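Long-range contacts in carboxyl esterase NP (Bacillus subtilis, PDB 4CCW), which hydrolyses carboxylic esters, releasing an alcohol and a carboxylate, as a member of the alpha/beta hydrolase superfamily: residues A[148-154]-A[234-240]; A[156-160]-A[254-258]. Residues are numbered along the deposited sequence.

How the interactions relate
Interaction 1 pairs two neighbouring strands inside the central sheet, and interaction 2 joins the loop that follows one of those strands to the helix that follows the other, so these two adjacent parts of the fold are joined twice. Their centres lie about 12 Å apart, and Leu238 of 234-240 bridges them, its CD2 standing 3.4 Å from Ala256 CB and 3.8 Å from Phe158 CE2. Backbone hydrogen bonds and aliphatic packing do the work in the deeply buried 148-154/234-240 pair. Further out, 156-160/254-258 buries less surface and relies on side chains: a methyl group on an aromatic face and an arginine bound to a loop carbonyl.

Interaction 1 (A[148-154]-A[234-240]); sequences SAAILSP and VPILLLL
Lay 148-154 and 234-240 parallel and extended: the axes of strands 148-152 and 236-240 approach to 4.7 Å, their N-to-C directions 13° apart, with Ala149 opposite Ile236, Ala150 opposite Leu237, Ile151 opposite Leu238 and Leu152 opposite Leu239. Five backbone hydrogen bonds join them: Ala149 N to Pro235 O (3.0 Å), Leu237 N to Ala149 O (2.8 Å), Ile151 N to Leu237 O (2.8 Å), Leu239 N to Ile151 O (3.1 Å) and Ser153 N to Leu239 O (2.9 Å). Ser153 turns the chain (phi/psi 44/54).

On one face the small Ala150 leaves a hollow partly filled by Leu237, CB to CD2 4.2 Å; next along, Leu152 (m, p) meets Leu239 (m, t), CD1 to CD1 4.1 Å. On the other, Ile151 (m, t) wedges between two neighbours, its CD1 4.0 Å from Ile236 CG2 and its CG2 4.1 Å from Leu238 CD1. That same Leu238 CD1 (t, p) abuts Pro154 CD at 3.8 Å. Helix 130-141 packs on the Ala149, Ile151 and Ile236 side. Ser153 OG is hydrogen-bonded to O of His273, probably the catalytic proton acceptor. This is the parallel core of the alpha/beta hydrolase sheet, near the active site at its strands' C-terminal ends.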
loop_
_atom_site.group_PDB
_atom_site.type_symbol
_atom_site.label_atom_id
_atom_site.label_comp_id
_atom_site.label_asym_id
_atom_site.label_seq_id
_atom_site.Cartn_x
_atom_site.Cartn_y
_atom_site.Cartn_z
ATOM N N SER A 148 -4.870 8.693 -12.882
ATOM C CA SER A 148 -4.291 9.580 -11.873
ATOM C C SER A 148 -4.012 8.716 -10.652
ATOM O O SER A 148 -4.527 7.604 -10.557
ATOM C CB SER A 148 -5.217 10.760 -11.546
ATOM O OG SER A 148 -6.292 10.371 -10.712
ATOM N N ALA A 149 -3.193 9.222 -9.733
ATOM C CA ALA A 149 -2.714 8.426 -8.605
ATOM C C ALA A 149 -2.689 9.257 -7.338
ATOM O O ALA A 149 -2.292 10.422 -7.370
ATOM C CB ALA A 149 -1.333 7.879 -8.911
ATOM N N ALA A 150 -3.152 8.653 -6.241
ATOM C CA ALA A 150 -3.058 9.222 -4.910
ATOM C C ALA A 150 -2.010 8.403 -4.184
ATOM O O ALA A 150 -2.136 7.170 -4.052
ATOM C CB ALA A 150 -4.397 9.147 -4.188
ATOM N N ILE A 151 -0.963 9.088 -3.748
ATOM C CA ILE A 151 0.182 8.437 -3.117
ATOM C C ILE A 151 0.176 8.910 -1.684
ATOM O O ILE A 151 0.305 10.105 -1.422
ATOM C CB ILE A 151 1.494 8.779 -3.870
ATOM C CG1 ILE A 151 1.462 8.151 -5.272
ATOM C CG2 ILE A 151 2.723 8.340 -3.082
ATOM C CD1 ILE A 151 2.599 8.576 -6.188
ATOM N N LEU A 152 -0.021 7.969 -0.759
ATOM C CA LEU A 152 -0.196 8.304 0.651
ATOM C C LEU A 152 1.006 7.828 1.439
ATOM O O LEU A 152 1.309 6.634 1.410
ATOM C CB LEU A 152 -1.466 7.630 1.213
ATOM C CG LEU A 152 -2.872 8.196 0.917
ATOM C CD1 LEU A 152 -3.059 8.811 -0.461
ATOM C CD2 LEU A 152 -3.936 7.130 1.154
ATOM N N SER A 153 1.678 8.737 2.155
ATOM C CA SER A 153 2.769 8.330 3.059
ATOM C C SER A 153 3.691 7.279 2.394
ATOM O O SER A 153 3.914 6.204 2.957
ATOM C CB SER A 153 2.189 7.717 4.338
ATOM O OG SER A 153 1.267 8.604 4.950
ATOM N N PRO A 154 4.220 7.581 1.189
ATOM C CA PRO A 154 4.950 6.543 0.444
ATOM C C PRO A 154 6.213 6.042 1.140
ATOM O O PRO A 154 6.932 6.832 1.754
ATOM C CB PRO A 154 5.345 7.251 -0.848
ATOM C CG PRO A 154 5.370 8.719 -0.493
ATOM C CD PRO A 154 4.221 8.867 0.471
ATOM N N VAL A 234 1.641 11.682 -15.179
ATOM C CA VAL A 234 0.356 11.290 -14.630
ATOM C C VAL A 234 0.048 12.257 -13.468
ATOM O O VAL A 234 0.942 12.555 -12.676
ATOM C CB VAL A 234 0.427 9.820 -14.117
ATOM C CG1 VAL A 234 -0.884 9.374 -13.493
ATOM C CG2 VAL A 234 0.781 8.868 -15.254
ATOM N N PRO A 235 -1.205 12.723 -13.338
ATOM C CA PRO A 235 -1.505 13.571 -12.169
ATOM C C PRO A 235 -1.362 12.795 -10.868
ATOM O O PRO A 235 -1.821 11.649 -10.776
ATOM C CB PRO A 235 -2.978 13.990 -12.373
ATOM C CG PRO A 235 -3.382 13.476 -13.711
ATOM C CD PRO A 235 -2.401 12.439 -14.150
ATOM N N ILE A 236 -0.752 13.441 -9.867
ATOM C CA ILE A 236 -0.483 12.843 -8.578
ATOM C C ILE A 236 -1.053 13.696 -7.456
ATOM O O ILE A 236 -0.931 14.921 -7.477
ATOM C CB ILE A 236 1.037 12.673 -8.379
ATOM C CG1 ILE A 236 1.590 11.647 -9.386
ATOM C CG2 ILE A 236 1.384 12.337 -6.932
ATOM C CD1 ILE A 236 3.098 11.580 -9.395
ATOM N N LEU A 237 -1.714 13.035 -6.507
ATOM C CA LEU A 237 -2.100 13.668 -5.260
ATOM C C LEU A 237 -1.202 13.033 -4.230
ATOM O O LEU A 237 -1.228 11.824 -4.050
ATOM C CB LEU A 237 -3.576 13.411 -4.912
ATOM C CG LEU A 237 -4.031 13.791 -3.492
ATOM C CD1 LEU A 237 -4.214 15.302 -3.368
ATOM C CD2 LEU A 237 -5.345 13.096 -3.150
ATOM N N LEU A 238 -0.410 13.849 -3.550
ATOM C CA LEU A 238 0.458 13.358 -2.488
ATOM C C LEU A 238 -0.078 13.805 -1.144
ATOM O O LEU A 238 -0.145 14.995 -0.879
ATOM C CB LEU A 238 1.904 13.845 -2.687
ATOM C CG LEU A 238 2.894 13.540 -1.552
ATOM C CD1 LEU A 238 3.097 12.023 -1.416
ATOM C CD2 LEU A 238 4.250 14.212 -1.824
ATOM N N LEU A 239 -0.497 12.842 -0.321
ATOM C CA LEU A 239 -0.917 13.101 1.050
ATOM C C LEU A 239 0.093 12.564 2.037
ATOM O O LEU A 239 0.500 11.395 1.951
ATOM C CB LEU A 239 -2.275 12.458 1.351
ATOM C CG LEU A 239 -3.461 12.854 0.484
ATOM C CD1 LEU A 239 -4.740 12.209 1.014
ATOM C CD2 LEU A 239 -3.629 14.376 0.398
ATOM N N LEU A 240 0.482 13.425 2.972
ATOM C CA LEU A 240 1.436 13.092 4.021
ATOM C C LEU A 240 0.812 13.508 5.345
ATOM O O LEU A 240 -0.058 14.376 5.368
ATOM C CB LEU A 240 2.751 13.847 3.795
ATOM C CG LEU A 240 3.510 13.524 2.505
ATOM C CD1 LEU A 240 4.257 14.746 1.973
ATOM C CD2 LEU A 240 4.444 12.333 2.765
#

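Interaction 2 (A[156-160]-A[254-258]); sequences ETFLP and HRASS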
loop_
_atom_site.group_PDB
_atom_site.type_symbol
_atom_site.label_atom_id
_atom_site.label_comp_id
_atom_site.label_asym_id
_atom_site.label_seq_id
_atom_site.Cartn_x
_atom_site.Cartn_y
_atom_site.Cartn_z
ATOM N N GLU A 156 9.792 5.547 1.261
ATOM C CA GLU A 156 10.831 6.323 0.581
ATOM C C GLU A 156 10.247 7.150 -0.562
ATOM O O GLU A 156 9.435 8.023 -0.284
ATOM C CB GLU A 156 12.031 5.425 0.221
ATOM C CG GLU A 156 12.789 5.050 1.487
ATOM C CD GLU A 156 14.229 4.611 1.220
ATOM O OE1 GLU A 156 14.555 4.221 0.084
ATOM O OE2 GLU A 156 15.028 4.683 2.159
ATOM N N THR A 157 10.608 6.852 -1.809
ATOM C CA THR A 157 10.048 7.543 -3.001
ATOM C C THR A 157 10.617 8.959 -3.187
ATOM O O THR A 157 11.311 9.223 -4.170
ATOM C CB THR A 157 8.491 7.541 -2.991
ATOM O OG1 THR A 157 8.030 6.187 -2.870
ATOM C CG2 THR A 157 7.902 8.181 -4.294
ATOM N N PHE A 158 10.333 9.859 -2.243
ATOM C CA PHE A 158 10.902 11.212 -2.288
ATOM C C PHE A 158 12.126 11.399 -1.398
ATOM O O PHE A 158 13.070 12.092 -1.773
ATOM C CB PHE A 158 9.821 12.263 -1.995
ATOM C CG PHE A 158 8.636 12.139 -2.893
ATOM C CD1 PHE A 158 8.716 12.523 -4.236
ATOM C CD2 PHE A 158 7.454 11.585 -2.423
ATOM C CE1 PHE A 158 7.632 12.373 -5.082
ATOM C CE2 PHE A 158 6.358 11.456 -3.258
ATOM C CZ PHE A 158 6.449 11.843 -4.590
ATOM N N LEU A 159 12.118 10.772 -0.226
ATOM C CA LEU A 159 13.217 10.871 0.731
ATOM C C LEU A 159 13.569 9.482 1.215
ATOM O O LEU A 159 12.693 8.618 1.222
ATOM C CB LEU A 159 12.801 11.668 1.972
ATOM C CG LEU A 159 12.499 13.156 1.849
ATOM C CD1 LEU A 159 12.196 13.680 3.247
ATOM C CD2 LEU A 159 13.681 13.892 1.225
ATOM N N PRO A 160 14.829 9.270 1.654
ATOM C CA PRO A 160 15.158 7.983 2.274
ATOM C C PRO A 160 14.549 7.876 3.658
ATOM O O PRO A 160 14.222 8.902 4.262
ATOM C CB PRO A 160 16.679 8.006 2.392
ATOM C CG PRO A 160 17.080 9.429 2.283
ATOM C CD PRO A 160 15.997 10.176 1.562
ATOM N N HIS A 254 8.405 19.064 0.119
ATOM C CA HIS A 254 9.277 20.020 -0.567
ATOM C C HIS A 254 9.890 19.374 -1.775
ATOM O O HIS A 254 9.794 19.911 -2.881
ATOM C CB HIS A 254 10.355 20.576 0.369
ATOM C CG HIS A 254 11.452 21.311 -0.359
ATOM N ND1 HIS A 254 12.567 20.701 -0.776
ATOM C CD2 HIS A 254 11.542 22.629 -0.782
ATOM C CE1 HIS A 254 13.351 21.587 -1.422
ATOM N NE2 HIS A 254 12.722 22.762 -1.431
ATOM N N ARG A 255 10.480 18.188 -1.608
ATOM C CA ARG A 255 11.146 17.564 -2.749
ATOM C C ARG A 255 10.138 17.183 -3.849
ATOM O O ARG A 255 10.359 17.473 -5.030
ATOM C CB ARG A 255 12.003 16.346 -2.321
ATOM C CG ARG A 255 12.762 15.758 -3.511
ATOM C CD ARG A 255 13.972 14.922 -3.129
ATOM N NE ARG A 255 14.675 14.564 -4.368
ATOM C CZ ARG A 255 14.561 13.400 -5.018
ATOM N NH1 ARG A 255 13.805 12.404 -4.541
ATOM N NH2 ARG A 255 15.240 13.216 -6.139
ATOM N N ALA A 256 9.015 16.576 -3.457
ATOM C CA ALA A 256 7.999 16.161 -4.413
ATOM C C ALA A 256 7.495 17.359 -5.238
ATOM O O ALA A 256 7.408 17.308 -6.478
ATOM C CB ALA A 256 6.847 15.481 -3.674
ATOM N N SER A 257 7.192 18.444 -4.531
ATOM C CA SER A 257 6.652 19.653 -5.155
ATOM C C SER A 257 7.667 20.360 -6.033
ATOM O O SER A 257 7.275 21.065 -6.947
ATOM C CB SER A 257 6.134 20.624 -4.095
ATOM O OG SER A 257 5.109 20.024 -3.320
ATOM N N SER A 258 8.959 20.170 -5.735
ATOM C CA SER A 258 10.046 20.799 -6.503
ATOM C C SER A 258 10.221 20.199 -7.908
ATOM O O SER A 258 10.630 20.907 -8.833
ATOM C CB SER A 258 11.374 20.728 -5.724
ATOM O OG SER A 258 11.318 21.589 -4.567
#
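Segment 156-160 is an irregular loop, and 254-258 is one part of helix 249-259. Thr157 (phi/psi 75/-65) is the centre of a classic gamma turn, closed by the hydrogen bond from Phe158 N to Glu156 O at 2.8 Å. The turn presents Phe158 to the helix, whose backbone comes closest at Ala256, the two CA atoms 6.1 Å apart. On the helix side, Ser258 N bonds to His254 O at 3.0 Å, and Ser258 OG reaches the same His254 O at 2.8 Å.

Phe158 makes the tightest apolar contact. The CB of Ala256 sits over one face of its ring, 3.6 Å from the centroid and 15° off the normal, a CH-pi contact; the nearest ring atom, Phe158 CE1, is 3.5 Å from Ala256 CB. A methyl group is small enough to let the ring lie close against the helix. Leu238, on strand 236-241, and Met136, on helix 130-141, also touch the Phe158 side chain.

In the alpha/beta hydrolase fold, connections leave the C-terminal ends of the parallel strands. Here the loop after strand 146-152 meets the helix that follows the adjacent strand 236-241, outside the shared sheet.

Arg255 points toward the loop with a long side chain, chi1 to chi3 all t. Its NH1 donates to Phe158 O at 2.9 Å, with the carbonyl at the guanidinium edge, while NH2 forms a salt bridge with Asp226 and a hydrogen bond to Phe224 O. Leu159 adds a looser touch, CD2 to Arg255 CD at 4.5 Å, and also packs on Ser251 and Ala252 one turn earlier along the helix.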